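Local coordinates for protein glutathione s-transferase S2 (Nilaparvata lugens, PDB 5H5L) that probably transfers glutathione onto electrophilic substrates as a sigma-class glutathione transferase and is also named a prostaglandin D synthase, at residues Gln63-Ala66 with Ile67-Leu71; Asn81-Glu84 with Asp85-Ile88; Thr113-Lys116 with Leu117-Thr120. One frame throughout, in Å; residues are numbered along the deposited sequence.

Contact 1: Gln63-Ala66 with Ile67-Leu71; sequences QSTA and IARYL. With GSH (glutathione), chain E.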
loop_
_atom_site.group_PDB
_atom_site.type_symbol
_atom_site.label_atom_id
_atom_site.label_comp_id
_atom_site.label_asym_id
_atom_site.label_seq_id
_atom_site.Cartn_x
_atom_site.Cartn_y
_atom_site.Cartn_z
ATOM N N GLN B 63 8.662 -3.744 3.315
ATOM C CA GLN B 63 7.671 -2.976 2.564
ATOM C C GLN B 63 8.263 -1.782 1.837
ATOM O O GLN B 63 8.560 -0.753 2.447
ATOM C CB GLN B 63 6.527 -2.538 3.487
ATOM C CG GLN B 63 5.777 -3.778 3.977
ATOM C CD GLN B 63 5.119 -4.559 2.824
ATOM O OE1 GLN B 63 4.857 -4.022 1.744
ATOM N NE2 GLN B 63 4.862 -5.830 3.061
ATOM N N SER B 64 8.363 -1.914 0.507
ATOM C CA SER B 64 9.044 -0.929 -0.330
ATOM C C SER B 64 8.397 0.444 -0.208
ATOM O O SER B 64 9.100 1.457 -0.125
ATOM C CB SER B 64 9.040 -1.380 -1.794
ATOM O OG SER B 64 7.719 -1.445 -2.307
ATOM N N THR B 65 7.064 0.494 -0.186
ATOM C CA THR B 65 6.386 1.787 -0.095
ATOM C C THR B 65 6.628 2.450 1.260
ATOM O O THR B 65 6.941 3.646 1.318
ATOM C CB THR B 65 4.883 1.642 -0.351
ATOM O OG1 THR B 65 4.650 1.024 -1.625
ATOM C CG2 THR B 65 4.200 2.987 -0.395
ATOM N N ALA B 66 6.464 1.694 2.363
ATOM C CA ALA B 66 6.679 2.263 3.691
ATOM C C ALA B 66 8.092 2.811 3.821
ATOM O O ALA B 66 8.316 3.889 4.415
ATOM C CB ALA B 66 6.426 1.204 4.778
ATOM N N ILE B 67 9.056 2.056 3.312
ATOM C CA ILE B 67 10.460 2.465 3.418
ATOM C C ILE B 67 10.726 3.684 2.546
ATOM O O ILE B 67 11.386 4.636 2.972
ATOM C CB ILE B 67 11.368 1.290 3.027
ATOM C CG1 ILE B 67 11.221 0.144 4.030
ATOM C CG2 ILE B 67 12.831 1.772 2.868
ATOM C CD1 ILE B 67 11.828 -1.172 3.595
ATOM N N ALA B 68 10.195 3.687 1.321
ATOM C CA ALA B 68 10.383 4.841 0.438
ATOM C C ALA B 68 9.860 6.129 1.068
ATOM O O ALA B 68 10.509 7.187 0.978
ATOM C CB ALA B 68 9.699 4.565 -0.897
ATOM N N ARG B 69 8.685 6.059 1.723
ATOM C CA ARG B 69 8.098 7.225 2.373
ATOM C C ARG B 69 8.985 7.696 3.521
ATOM O O ARG B 69 9.195 8.897 3.707
ATOM C CB ARG B 69 6.684 6.888 2.883
ATOM C CG ARG B 69 5.914 8.095 3.505
ATOM C CD ARG B 69 4.513 7.694 4.108
ATOM N NE ARG B 69 3.651 7.147 3.050
ATOM C CZ ARG B 69 3.381 5.862 2.889
ATOM N NH1 ARG B 69 3.869 4.949 3.735
ATOM N NH2 ARG B 69 2.632 5.475 1.865
ATOM N N TYR B 70 9.477 6.747 4.317
ATOM C CA TYR B 70 10.381 7.049 5.418
ATOM C C TYR B 70 11.632 7.770 4.919
ATOM O O TYR B 70 11.959 8.869 5.387
ATOM C CB TYR B 70 10.753 5.736 6.122
ATOM C CG TYR B 70 11.878 5.836 7.134
ATOM C CD1 TYR B 70 11.669 6.442 8.368
ATOM C CD2 TYR B 70 13.141 5.306 6.875
ATOM C CE1 TYR B 70 12.669 6.519 9.314
ATOM C CE2 TYR B 70 14.155 5.392 7.829
ATOM C CZ TYR B 70 13.898 5.992 9.046
ATOM O OH TYR B 70 14.830 6.091 10.032
ATOM N N LEU B 71 12.317 7.188 3.932
ATOM C CA LEU B 71 13.461 7.879 3.326
ATOM C C LEU B 71 13.057 9.191 2.665
ATOM O O LEU B 71 13.797 10.182 2.730
ATOM C CB LEU B 71 14.138 6.972 2.337
ATOM C CG LEU B 71 14.579 5.663 2.970
ATOM C CD1 LEU B 71 15.094 4.747 1.919
ATOM C CD2 LEU B 71 15.646 5.914 4.010
HETATM N N1 GSH E . 4.342 -5.314 -0.642
HETATM C CA1 GSH E . 5.718 -5.789 -0.719
HETATM C C1 GSH E . 6.643 -4.590 -0.992
HETATM O O11 GSH E . 6.193 -3.587 -1.635
HETATM O O12 GSH E . 7.847 -4.590 -0.594
HETATM C CB1 GSH E . 5.859 -6.766 -1.919
HETATM C CG1 GSH E . 7.225 -7.426 -1.812
HETATM C CD1 GSH E . 7.346 -8.536 -2.906
HETATM O OE1 GSH E . 6.432 -8.826 -3.601
HETATM N N2 GSH E . 8.635 -9.219 -3.052
HETATM C CA2 GSH E . 8.772 -10.241 -4.083
HETATM C C2 GSH E . 9.327 -11.504 -3.452
HETATM O O2 GSH E . 9.925 -11.444 -2.430
HETATM C CB2 GSH E . 9.777 -9.732 -5.091
HETATM S SG2 GSH E . 9.234 -8.186 -5.811
HETATM N N3 GSH E . 9.154 -12.767 -4.152
HETATM C CA3 GSH E . 9.718 -13.988 -3.588
HETATM C C3 GSH E . 8.633 -14.810 -2.921
HETATM O O31 GSH E . 7.455 -14.389 -2.851
HETATM O O32 GSH E . 8.952 -15.914 -2.452
#
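Gln63 and Ile67 meet across the first turn of helix 64-75, where Ile67 N donates to Gln63 O at 3.0 Å with an N-H...O angle of 163°. Gln63 is the N-cap residue, and the next residues repeat the i to i+4 pattern, Ala68 N to Ser64 O and Arg69 N to Thr65 O. Followed outward, Arg69 has its CB 3.6 Å from Thr65 O. CG stands opposite the backbone N (chi1 -176°), and the bend at chi3 swings the guanidinium back over the turn, with Thr65 O over one of its faces. NH2 lies 3.7 Å from Thr65 CG2, while NE forms a salt bridge with Asp89 and NH1 another with Asp89 of the second subunit. At the helix start, Gln63 OE1 accepts from glutathione N1 at 2.8 Å, and Gln63 NE2 is held by Asp97 and Thr94 of the second subunit. A leucine in place of Gln63 would probably leave the glutathione amino group without this acceptor, and Asp97 and Thr94 of the second subunit without the amide donor. The ligand carboxylate is gripped by Ser64, whose N reaches O12 at 2.9 Å and whose OG reaches O11 at 2.7 Å. With backbone and hydroxyl donors converging at a helix N-terminus, the chemistry implies an anion site to which the helix dipole is likely to add favourable polarisation.

Contact 2: Asn81-Glu84 with Asp85-Ile88; sequences NEWE and DLMI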
loop_
_atom_site.group_PDB
_atom_site.type_symbol
_atom_site.label_atom_id
_atom_site.label_comp_id
_atom_site.label_asym_id
_atom_site.label_seq_id
_atom_site.Cartn_x
_atom_site.Cartn_y
_atom_site.Cartn_z
ATOM N N ASN B 81 2.411 19.303 4.776
ATOM C CA ASN B 81 1.337 19.102 5.753
ATOM C C ASN B 81 0.679 17.758 5.464
ATOM O O ASN B 81 1.120 17.027 4.579
ATOM C CB ASN B 81 0.314 20.236 5.702
ATOM C CG ASN B 81 -0.187 20.512 4.321
ATOM O OD1 ASN B 81 -0.584 19.610 3.594
ATOM N ND2 ASN B 81 -0.142 21.769 3.927
ATOM N N GLU B 82 -0.364 17.410 6.233
ATOM C CA GLU B 82 -0.972 16.091 6.049
ATOM C C GLU B 82 -1.636 15.977 4.689
ATOM O O GLU B 82 -1.638 14.894 4.091
ATOM C CB GLU B 82 -2.012 15.773 7.123
ATOM C CG GLU B 82 -1.562 15.937 8.536
ATOM C CD GLU B 82 -1.825 17.342 8.996
ATOM O OE1 GLU B 82 -0.962 18.191 8.705
ATOM O OE2 GLU B 82 -2.923 17.601 9.563
ATOM N N TRP B 83 -2.253 17.067 4.207
ATOM C CA TRP B 83 -2.931 17.018 2.917
ATOM C C TRP B 83 -1.937 16.759 1.802
ATOM O O TRP B 83 -2.200 15.963 0.893
ATOM C CB TRP B 83 -3.691 18.316 2.649
ATOM C CG TRP B 83 -4.396 18.284 1.346
ATOM C CD1 TRP B 83 -3.969 18.811 0.177
ATOM C CD2 TRP B 83 -5.656 17.645 1.065
ATOM N NE1 TRP B 83 -4.871 18.547 -0.817
ATOM C CE2 TRP B 83 -5.915 17.830 -0.293
ATOM C CE3 TRP B 83 -6.578 16.940 1.841
ATOM C CZ2 TRP B 83 -7.075 17.353 -0.910
ATOM C CZ3 TRP B 83 -7.730 16.462 1.234
ATOM C CH2 TRP B 83 -7.965 16.676 -0.134
ATOM N N GLU B 84 -0.780 17.409 1.865
ATOM C CA GLU B 84 0.228 17.192 0.838
ATOM C C GLU B 84 0.736 15.754 0.866
ATOM O O GLU B 84 0.922 15.141 -0.194
ATOM C CB GLU B 84 1.379 18.191 0.993
ATOM C CG GLU B 84 1.001 19.558 0.515
ATOM C CD GLU B 84 2.191 20.450 0.299
ATOM O OE1 GLU B 84 3.330 20.048 0.634
ATOM O OE2 GLU B 84 1.960 21.553 -0.231
ATOM N N ASP B 85 0.934 15.177 2.063
ATOM C CA ASP B 85 1.303 13.760 2.109
ATOM C C ASP B 85 0.186 12.870 1.575
ATOM O O ASP B 85 0.454 11.845 0.942
ATOM C CB ASP B 85 1.668 13.331 3.533
ATOM C CG ASP B 85 3.088 13.719 3.903
ATOM O OD1 ASP B 85 3.997 13.590 3.052
ATOM O OD2 ASP B 85 3.299 14.152 5.044
ATOM N N LEU B 86 -1.073 13.219 1.850
ATOM C CA LEU B 86 -2.176 12.448 1.286
ATOM C C LEU B 86 -2.111 12.454 -0.241
ATOM O O LEU B 86 -2.362 11.437 -0.886
ATOM C CB LEU B 86 -3.514 12.994 1.744
ATOM C CG LEU B 86 -4.775 12.285 1.257
ATOM C CD1 LEU B 86 -4.807 10.815 1.658
ATOM C CD2 LEU B 86 -6.022 13.013 1.797
ATOM N N MET B 87 -1.778 13.589 -0.831
ATOM C CA MET B 87 -1.707 13.677 -2.281
ATOM C C MET B 87 -0.608 12.797 -2.856
ATOM O O MET B 87 -0.751 12.265 -3.964
ATOM C CB MET B 87 -1.509 15.134 -2.693
ATOM C CG MET B 87 -2.690 16.047 -2.309
ATOM S SD MET B 87 -4.235 15.622 -3.112
ATOM C CE MET B 87 -5.029 14.614 -1.857
ATOM N N ILE B 88 0.467 12.597 -2.123
ATOM C CA ILE B 88 1.514 11.676 -2.553
ATOM C C ILE B 88 1.058 10.227 -2.362
ATOM O O ILE B 88 1.151 9.401 -3.277
ATOM C CB ILE B 88 2.806 11.929 -1.758
ATOM C CG1 ILE B 88 3.384 13.341 -1.970
ATOM C CG2 ILE B 88 3.866 10.902 -2.146
ATOM C CD1 ILE B 88 4.430 13.682 -0.867
#
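An aromatic-methionine contact one turn apart, Trp83 with Met87, dominates this N-terminal end of helix 82-106, at the subunit interface. Met87 CE sits over one face of the indole, 3.9 Å from the centroid of the six-membered ring and 25° off its normal, a CH-pi geometry displaced toward the rim. The sulfur approaches the five-membered ring more obliquely: Met87 SD is 4.3 Å from that centroid, making a Met-aromatic contact. Bends at chi2 (-63°) and chi3 of Met87 fold the thioether back along the indole. Leu86 adds a second, slanting approach, its CD2 3.9 Å from Trp83 CZ3. Val61 of the second subunit packs on both Trp83 and Met87, and Tyr70 of that subunit on Leu86. The turn beneath is a capped helix start: Asn81 is the N-cap, and its OD1 accepts from Glu84 N at 2.8 Å, with an N-H...O angle of 160°. Asn81 O then receives Asp85 N at 3.1 Å, the first of the i to i+4 bonds. The carboxylates turn to partners outside the turn: Asp85 to Lys73 and the backbone N of Gly79, Glu84 to Lys148 and the backbone N of Ser80, while Glu82 forms a salt bridge with Lys74 of the second subunit.

Contact 3: Thr113-Lys116 with Leu117-Thr120; sequences TKKK and LEET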
loop_
_atom_site.group_PDB
_atom_site.type_symbol
_atom_site.label_atom_id
_atom_site.label_comp_id
_atom_site.label_asym_id
_atom_site.label_seq_id
_atom_site.Cartn_x
_atom_site.Cartn_y
_atom_site.Cartn_z
ATOM N N THR B 113 -3.113 -18.204 -21.340
ATOM C CA THR B 113 -3.714 -17.255 -20.409
ATOM C C THR B 113 -2.829 -16.026 -20.275
ATOM O O THR B 113 -3.291 -14.891 -20.428
ATOM C CB THR B 113 -3.921 -17.924 -19.057
ATOM O OG1 THR B 113 -4.724 -19.083 -19.252
ATOM C CG2 THR B 113 -4.638 -16.994 -18.052
ATOM N N LYS B 114 -1.534 -16.251 -20.052
ATOM C CA LYS B 114 -0.567 -15.172 -19.901
ATOM C C LYS B 114 -0.589 -14.210 -21.071
ATOM O O LYS B 114 -0.501 -12.985 -20.880
ATOM C CB LYS B 114 0.812 -15.780 -19.739
ATOM C CG LYS B 114 1.920 -14.772 -19.647
ATOM C CD LYS B 114 3.174 -15.471 -19.166
ATOM C CE LYS B 114 4.266 -14.518 -18.808
ATOM N NZ LYS B 114 5.451 -15.265 -18.363
ATOM N N LYS B 115 -0.660 -14.743 -22.297
ATOM C CA LYS B 115 -0.818 -13.888 -23.458
ATOM C C LYS B 115 -2.112 -13.102 -23.369
ATOM O O LYS B 115 -2.181 -11.943 -23.797
ATOM C CB LYS B 115 -0.786 -14.731 -24.740
ATOM C CG LYS B 115 0.575 -15.272 -25.064
ATOM C CD LYS B 115 1.457 -14.239 -25.723
ATOM C CE LYS B 115 2.859 -14.786 -25.890
ATOM N NZ LYS B 115 3.778 -13.900 -26.634
ATOM N N LYS B 116 -3.163 -13.719 -22.839
ATOM C CA LYS B 116 -4.416 -12.990 -22.715
ATOM C C LYS B 116 -4.295 -11.893 -21.661
ATOM O O LYS B 116 -4.817 -10.794 -21.848
ATOM C CB LYS B 116 -5.562 -13.938 -22.378
ATOM C CG LYS B 116 -6.013 -14.811 -23.572
ATOM C CD LYS B 116 -7.171 -15.764 -23.192
ATOM C CE LYS B 116 -6.777 -17.252 -23.314
ATOM N NZ LYS B 116 -7.418 -18.127 -22.268
ATOM N N LEU B 117 -3.613 -12.170 -20.554
ATOM C CA LEU B 117 -3.403 -11.127 -19.550
ATOM C C LEU B 117 -2.615 -9.969 -20.136
ATOM O O LEU B 117 -2.993 -8.807 -19.977
ATOM C CB LEU B 117 -2.687 -11.701 -18.333
ATOM C CG LEU B 117 -3.517 -12.729 -17.555
ATOM C CD1 LEU B 117 -2.646 -13.450 -16.532
ATOM C CD2 LEU B 117 -4.698 -12.082 -16.902
ATOM N N GLU B 118 -1.529 -10.271 -20.851
ATOM C CA GLU B 118 -0.711 -9.220 -21.449
ATOM C C GLU B 118 -1.515 -8.360 -22.417
ATOM O O GLU B 118 -1.325 -7.140 -22.470
ATOM C CB GLU B 118 0.492 -9.829 -22.155
ATOM C CG GLU B 118 1.372 -8.807 -22.857
ATOM C CD GLU B 118 2.422 -9.430 -23.752
ATOM O OE1 GLU B 118 2.173 -10.519 -24.314
ATOM O OE2 GLU B 118 3.498 -8.816 -23.905
ATOM N N GLU B 119 -2.401 -8.973 -23.211
ATOM C CA GLU B 119 -3.248 -8.202 -24.113
ATOM C C GLU B 119 -4.143 -7.248 -23.331
ATOM O O GLU B 119 -4.263 -6.059 -23.663
ATOM C CB GLU B 119 -4.106 -9.142 -24.961
ATOM C CG GLU B 119 -5.278 -8.450 -25.702
ATOM C CD GLU B 119 -6.624 -8.499 -24.943
ATOM O OE1 GLU B 119 -6.875 -9.488 -24.209
ATOM O OE2 GLU B 119 -7.439 -7.550 -25.097
ATOM N N THR B 120 -4.844 -7.769 -22.331
ATOM C CA THR B 120 -5.682 -6.898 -21.507
ATOM C C THR B 120 -4.833 -5.814 -20.851
ATOM O O THR B 120 -5.192 -4.631 -20.863
ATOM C CB THR B 120 -6.416 -7.732 -20.461
ATOM O OG1 THR B 120 -7.236 -8.703 -21.124
ATOM C CG2 THR B 120 -7.292 -6.854 -19.548
HETATM O O HOH W 1 -0.220 -10.760 -26.159
#
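Leu117 and Thr113 make the closer-packed side of this stretch of helix, in contrast to Lys115, Lys116 and Glu119 on the solvent side. Leu117 N donates to Thr113 O at 2.7 Å, and the branch carbon Leu117 CG lies 3.6 Å from the same carbonyl oxygen. The methyl groups are less intimate, with Thr113 CG2 4.3 Å from Leu117 CD1. Leu117 also packs on Lys104 and Trp105 of helix 82-106, so this flank faces protein, and Thr113 OG1 is taken up by Asp110. Lys114 makes a cation-pi contact with Trp105, which Glu118 also touches. The opposing charges of Lys115 and Glu118 are more loosely matched. The two chains run side by side and point the same way, Glu118 extended from a CG opposite its backbone N (chi1 178°) and Lys115 bent at chi2 (-80°). Their charged ends nevertheless stop short of a salt bridge: Lys115 NZ is 4.4 Å from Glu118 OE1. A water donates to Glu118 OE1 at 3.0 Å and to Lys115 O at 3.3 Å. With this water on OE1 and Trp167 NE1 on OE2, both carboxylate oxygens have a partner, which is likely to limit rotation. One flank packed on a neighbouring helix and the other lined with charged residues is the pattern of an amphipathic helix, here helix 111-139 of the all-helical C-terminal domain of glutathione transferases.

Each contact is a short run of about two turns at or near the start of one helix, tied by i to i+4 backbone bonds, yet their surroundings differ. Contact 1 is fully buried, contact 2 partly so, and contact 3 lies on the surface. Contacts 1 and 2, on the consecutive helices 64-75 and 82-106, have centres about 15 Å apart, and both pair charges across the dimer, contact 1 adding the ligand and contact 2 the sulfur-aromatic packing. Contact 3, on helix 111-139, is met by no other chain and lies about 31 Å from contact 1, centre to centre, across the middle of the chain; its chemistry is water and loosely matched charges.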